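Sortase family protein (Streptococcus agalactiae, PDB 3O0P) probably catalyses transpeptidation as a class C sortase, joining pilin subunits covalently during assembly of pili on the streptococcal surface. Local coordinates at residues P76-K81 against S129-L134; A118-P123 against T182-N187. All coordinates share one frame; numbering follows the deposited sequence.

Contact 1: P76-K81 against S129-L134; sequences PKIGQK and SNLKKL
Lys77 NZ is gripped twice: it donates a hydrogen bond to Lys133 O at 2.8 Å and forms a salt bridge with Asp138, just beyond 129-134. The Lys77 chain gets there fully stretched, CG anti to the backbone N (chi1 -177°) and every later torsion extended, so that CE also lies near the same carbonyl. The ammonium comes from above the carbonyl plane (29° out of it) rather than along a lone pair, with a C=O...N angle of 148°. Beside this bond the aliphatic part of Lys77 runs past Leu134, CD to CD2 at 4.2 Å.

Ile78 fills the middle of the contact. Its CG2 branch meets Asn130 obliquely, 3.8 Å from CB, and rests 3.4 Å from Asn130 O, the carbonyl that takes Lys133 N in the 3-10 turn (3.0 Å). The other branch, CG1 in the crowded position, carries CD1 to within 4.5 Å of Leu131 CD1. Asn130 ND2 is hydrogen-bonded to the side chain of Glu126.

Between strands 71-75 and 80-85 the hairpin turns through a G1 beta bulge, with Gly79 at positive phi and its N bonded to Pro76 O. The chemistry is thus split: an apolar contact of Ile78 with the 3-10 turn, and on the solvent-exposed side a lysine whose charge is probably largely balanced by Asp138.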
loop_
_atom_site.group_PDB
_atom_site.type_symbol
_atom_site.label_atom_id
_atom_site.label_comp_id
_atom_site.label_asym_id
_atom_site.label_seq_id
_atom_site.Cartn_x
_atom_site.Cartn_y
_atom_site.Cartn_z
ATOM N N PRO A 76 5.361 6.801 -10.857
ATOM C CA PRO A 76 6.315 7.398 -11.816
ATOM C C PRO A 76 6.482 8.909 -11.730
ATOM O O PRO A 76 7.562 9.452 -11.970
ATOM C CB PRO A 76 5.739 6.991 -13.178
ATOM C CG PRO A 76 5.011 5.747 -12.915
ATOM C CD PRO A 76 4.473 5.820 -11.512
ATOM N N LYS A 77 5.418 9.605 -11.364
ATOM C CA LYS A 77 5.483 11.046 -11.346
ATOM C C LYS A 77 6.500 11.565 -10.355
ATOM O O LYS A 77 7.059 12.636 -10.546
ATOM C CB LYS A 77 4.140 11.620 -10.991
ATOM C CG LYS A 77 4.141 13.118 -11.028
ATOM C CD LYS A 77 2.757 13.623 -10.838
ATOM C CE LYS A 77 2.671 15.103 -11.032
ATOM N NZ LYS A 77 1.280 15.518 -10.805
ATOM N N ILE A 78 6.743 10.819 -9.285
ATOM C CA ILE A 78 7.711 11.231 -8.278
ATOM C C ILE A 78 8.939 10.321 -8.278
ATOM O O ILE A 78 9.755 10.362 -7.367
ATOM C CB ILE A 78 7.059 11.336 -6.888
ATOM C CG1 ILE A 78 6.445 9.997 -6.453
ATOM C CG2 ILE A 78 5.993 12.424 -6.904
ATOM C CD1 ILE A 78 5.845 9.996 -5.077
ATOM N N GLY A 79 9.067 9.509 -9.321
ATOM C CA GLY A 79 10.254 8.691 -9.524
ATOM C C GLY A 79 10.512 7.650 -8.448
ATOM O O GLY A 79 11.664 7.240 -8.230
ATOM N N GLN A 80 9.447 7.173 -7.807
ATOM C CA GLN A 80 9.586 6.162 -6.774
ATOM C C GLN A 80 9.217 4.770 -7.228
ATOM O O GLN A 80 8.199 4.555 -7.879
ATOM C CB GLN A 80 8.753 6.549 -5.562
ATOM C CG GLN A 80 9.217 7.817 -4.953
ATOM C CD GLN A 80 10.690 7.804 -4.677
ATOM O OE1 GLN A 80 11.446 8.628 -5.202
ATOM N NE2 GLN A 80 11.116 6.883 -3.840
ATOM N N LYS A 81 10.061 3.821 -6.879
ATOM C CA LYS A 81 9.779 2.417 -7.076
ATOM C C LYS A 81 10.333 1.726 -5.850
ATOM O O LYS A 81 11.551 1.546 -5.730
ATOM C CB LYS A 81 10.457 1.905 -8.331
ATOM C CG LYS A 81 10.126 0.447 -8.595
ATOM C CD LYS A 81 10.616 -0.017 -9.971
ATOM C CE LYS A 81 10.337 -1.511 -10.169
ATOM N NZ LYS A 81 10.695 -2.017 -11.527
ATOM N N SER A 129 7.762 11.595 0.439
ATOM C CA SER A 129 7.929 13.027 0.669
ATOM C C SER A 129 7.205 13.874 -0.364
ATOM O O SER A 129 6.774 14.988 -0.052
ATOM C CB SER A 129 9.425 13.414 0.661
ATOM O OG SER A 129 10.118 12.758 1.698
ATOM N N ASN A 130 7.110 13.380 -1.593
ATOM C CA ASN A 130 6.495 14.148 -2.662
ATOM C C ASN A 130 5.143 13.621 -3.101
ATOM O O ASN A 130 4.662 13.966 -4.163
ATOM C CB ASN A 130 7.448 14.251 -3.845
ATOM C CG ASN A 130 8.584 15.195 -3.558
ATOM O OD1 ASN A 130 8.352 16.341 -3.201
ATOM N ND2 ASN A 130 9.810 14.711 -3.673
ATOM N N LEU A 131 4.494 12.832 -2.255
ATOM C CA LEU A 131 3.166 12.287 -2.574
ATOM C C LEU A 131 2.140 13.380 -2.866
ATOM O O LEU A 131 1.211 13.197 -3.652
ATOM C CB LEU A 131 2.665 11.386 -1.437
ATOM C CG LEU A 131 1.508 10.468 -1.808
ATOM C CD1 LEU A 131 2.084 9.373 -2.695
ATOM C CD2 LEU A 131 0.827 9.850 -0.604
ATOM N N LYS A 132 2.326 14.547 -2.266
ATOM C CA LYS A 132 1.368 15.629 -2.462
ATOM C C LYS A 132 1.427 16.244 -3.858
ATOM O O LYS A 132 0.581 17.053 -4.209
ATOM C CB LYS A 132 1.568 16.726 -1.412
ATOM N N LYS A 133 2.410 15.860 -4.657
ATOM C CA LYS A 133 2.451 16.297 -6.046
ATOM C C LYS A 133 1.472 15.518 -6.935
ATOM O O LYS A 133 1.189 15.930 -8.054
ATOM C CB LYS A 133 3.883 16.209 -6.592
ATOM C CG LYS A 133 4.845 17.137 -5.876
ATOM C CD LYS A 133 6.186 17.219 -6.569
ATOM C CE LYS A 133 7.123 18.196 -5.875
ATOM N NZ LYS A 133 6.544 19.564 -5.801
ATOM N N LEU A 134 0.944 14.399 -6.448
ATOM C CA LEU A 134 0.000 13.634 -7.252
ATOM C C LEU A 134 -1.314 14.365 -7.450
ATOM O O LEU A 134 -1.806 15.042 -6.558
ATOM C CB LEU A 134 -0.276 12.267 -6.621
ATOM C CG LEU A 134 0.818 11.210 -6.807
ATOM C CD1 LEU A 134 0.519 10.009 -5.950
ATOM C CD2 LEU A 134 0.973 10.777 -8.253
#

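Contact 2: A118-P123 against T182-N187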
loop_
_atom_site.group_PDB
_atom_site.type_symbol
_atom_site.label_atom_id
_atom_site.label_comp_id
_atom_site.label_asym_id
_atom_site.label_seq_id
_atom_site.Cartn_x
_atom_site.Cartn_y
_atom_site.Cartn_z
ATOM N N ALA A 118 3.985 5.133 3.210
ATOM C CA ALA A 118 5.397 5.393 3.437
ATOM C C ALA A 118 5.541 6.796 3.987
ATOM O O ALA A 118 4.681 7.641 3.816
ATOM C CB ALA A 118 6.213 5.213 2.152
ATOM N N HIS A 119 6.646 7.015 4.666
ATOM C CA HIS A 119 6.863 8.262 5.375
ATOM C C HIS A 119 7.129 9.428 4.429
ATOM O O HIS A 119 7.717 9.252 3.350
ATOM C CB HIS A 119 8.028 8.121 6.377
ATOM C CG HIS A 119 7.746 8.751 7.705
ATOM N ND1 HIS A 119 7.558 10.108 7.854
ATOM C CD2 HIS A 119 7.621 8.217 8.942
ATOM C CE1 HIS A 119 7.336 10.386 9.126
ATOM N NE2 HIS A 119 7.366 9.254 9.807
ATOM N N SER A 120 6.689 10.614 4.848
ATOM C CA SER A 120 6.985 11.853 4.125
ATOM C C SER A 120 8.009 12.719 4.826
ATOM O O SER A 120 8.445 13.715 4.268
ATOM C CB SER A 120 5.724 12.678 3.970
ATOM O OG SER A 120 5.247 13.031 5.248
ATOM N N GLY A 121 8.353 12.369 6.057
ATOM C CA GLY A 121 9.141 13.261 6.904
ATOM C C GLY A 121 10.373 12.634 7.524
ATOM O O GLY A 121 10.771 13.018 8.626
ATOM N N ILE A 122 10.986 11.682 6.829
ATOM C CA ILE A 122 12.283 11.155 7.262
ATOM C C ILE A 122 13.360 11.906 6.489
ATOM O O ILE A 122 13.441 11.794 5.271
ATOM C CB ILE A 122 12.433 9.623 7.016
ATOM C CG1 ILE A 122 11.381 8.848 7.816
ATOM C CG2 ILE A 122 13.842 9.159 7.418
ATOM C CD1 ILE A 122 11.430 7.341 7.641
ATOM N N PRO A 123 14.197 12.684 7.194
ATOM C CA PRO A 123 15.237 13.430 6.489
ATOM C C PRO A 123 16.108 12.473 5.685
ATOM O O PRO A 123 16.398 11.370 6.160
ATOM C CB PRO A 123 16.044 14.079 7.629
ATOM C CG PRO A 123 15.103 14.133 8.785
ATOM C CD PRO A 123 14.228 12.916 8.647
ATOM N N THR A 182 1.103 14.465 6.935
ATOM C CA THR A 182 1.119 15.827 6.433
ATOM C C THR A 182 0.666 16.741 7.566
ATOM O O THR A 182 -0.024 16.290 8.488
ATOM C CB THR A 182 0.183 15.962 5.204
ATOM O OG1 THR A 182 0.356 17.253 4.605
ATOM C CG2 THR A 182 -1.284 15.779 5.590
ATOM N N PRO A 183 1.105 17.995 7.567
ATOM C CA PRO A 183 2.138 18.638 6.756
ATOM C C PRO A 183 3.486 18.000 7.025
ATOM O O PRO A 183 3.691 17.358 8.071
ATOM C CB PRO A 183 2.149 20.096 7.264
ATOM C CG PRO A 183 0.866 20.276 8.002
ATOM C CD PRO A 183 0.512 18.922 8.544
ATOM N N ILE A 184 4.404 18.175 6.090
ATOM C CA ILE A 184 5.724 17.574 6.216
ATOM C C ILE A 184 6.374 18.037 7.519
ATOM O O ILE A 184 6.414 19.231 7.809
ATOM C CB ILE A 184 6.621 17.966 5.030
ATOM C CG1 ILE A 184 5.974 17.530 3.721
ATOM C CG2 ILE A 184 8.010 17.346 5.171
ATOM C CD1 ILE A 184 5.731 16.064 3.648
ATOM N N MET A 185 6.871 17.067 8.292
ATOM C CA MET A 185 7.552 17.282 9.580
ATOM C C MET A 185 6.627 17.698 10.718
ATOM O O MET A 185 7.081 17.864 11.845
ATOM C CB MET A 185 8.670 18.326 9.468
ATOM C CG MET A 185 9.689 18.068 8.380
ATOM S SD MET A 185 10.388 16.395 8.359
ATOM C CE MET A 185 11.724 16.579 9.547
ATOM N N VAL A 186 5.350 17.895 10.425
ATOM C CA VAL A 186 4.397 18.368 11.429
ATOM C C VAL A 186 3.451 17.215 11.788
ATOM O O VAL A 186 3.237 16.906 12.958
ATOM C CB VAL A 186 3.610 19.603 10.916
ATOM C CG1 VAL A 186 2.525 20.013 11.924
ATOM C CG2 VAL A 186 4.565 20.767 10.638
ATOM N N ASN A 187 2.877 16.576 10.775
ATOM C CA ASN A 187 2.271 15.255 10.944
ATOM C C ASN A 187 1.035 15.232 11.826
ATOM O O ASN A 187 0.730 14.231 12.467
ATOM C CB ASN A 187 3.316 14.272 11.476
ATOM C CG ASN A 187 4.493 14.118 10.533
ATOM O OD1 ASN A 187 4.361 14.305 9.329
ATOM N ND2 ASN A 187 5.653 13.786 11.083
HETATM O O HOH W 1 6.271 14.357 7.565
#
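Ile184 pushes its CD1 methyl onto Ser120, 3.4 Å from CB, closer than carbon atoms usually pack, and 3.5 Å from OG. With CG1 anti to the carbonyl carbon, the CG2 branch is left near Ser120 O. Ser120 OG, in the crowded position between backbone N and carbonyl carbon, is hydrogen-bonded to Cys181 O and also accepts from water 1 at 2.9 Å. The same water takes the N-H of Met185, again at 2.9 Å, and so links the two loops where no direct hydrogen bond crosses.

Met185 folds back over Gly121, bent at chi2 and chi3 (-50° and -85°), which sets SD 3.4 Å from Gly121 O; its methyl CE goes on to Pro123, 4.2 Å from CG. The sulfur also lies beside Gly121 CA, at 3.7 Å, so the bent side chain packs on bare backbone. On its own side, 182-187 is tightened by Pro183, which follows a cis peptide and whose O receives both Val186 N and Asn187 N.

Gly121 N donates to His119 ND1 at 3.0 Å, 15° out of the ring plane, while Ile122 CG1 lies over one face, toward its rim, and Tyr48 meets the ring edge-to-face. His119, Cys181 and Arg190, whose NH1 is hydrogen-bonded to Asn187 O, occupy the sequence positions of the sortase His-Cys-Arg triad. ND1, accepting an N-H, is probably unprotonated, consistent with a neutral ring bearing its proton on NE2.

How the contacts relate
From the N terminus, past helices 11-18 and 22-37 and strand 71-75, the chain reaches the hairpin turn 76-81, then runs through strands 80-85, 97-99 and 112-117 and the loop segment 118-123 before 129-134 closes contact 1. Contact 2 opens at 118-123, inside that loop, and closes only at 182-187, after strands 139-143, 148-159 and 174-182, so the two contacts cross. The long connection after strand 112-117 serves both: its start faces the turn between strands 174-182 and 189-198, its later part the hairpin of strands 71-75 and 80-85. With centres about 14 Å apart, the contacts touch through Ser129 OG and Ser120 O, a probable hydrogen bond.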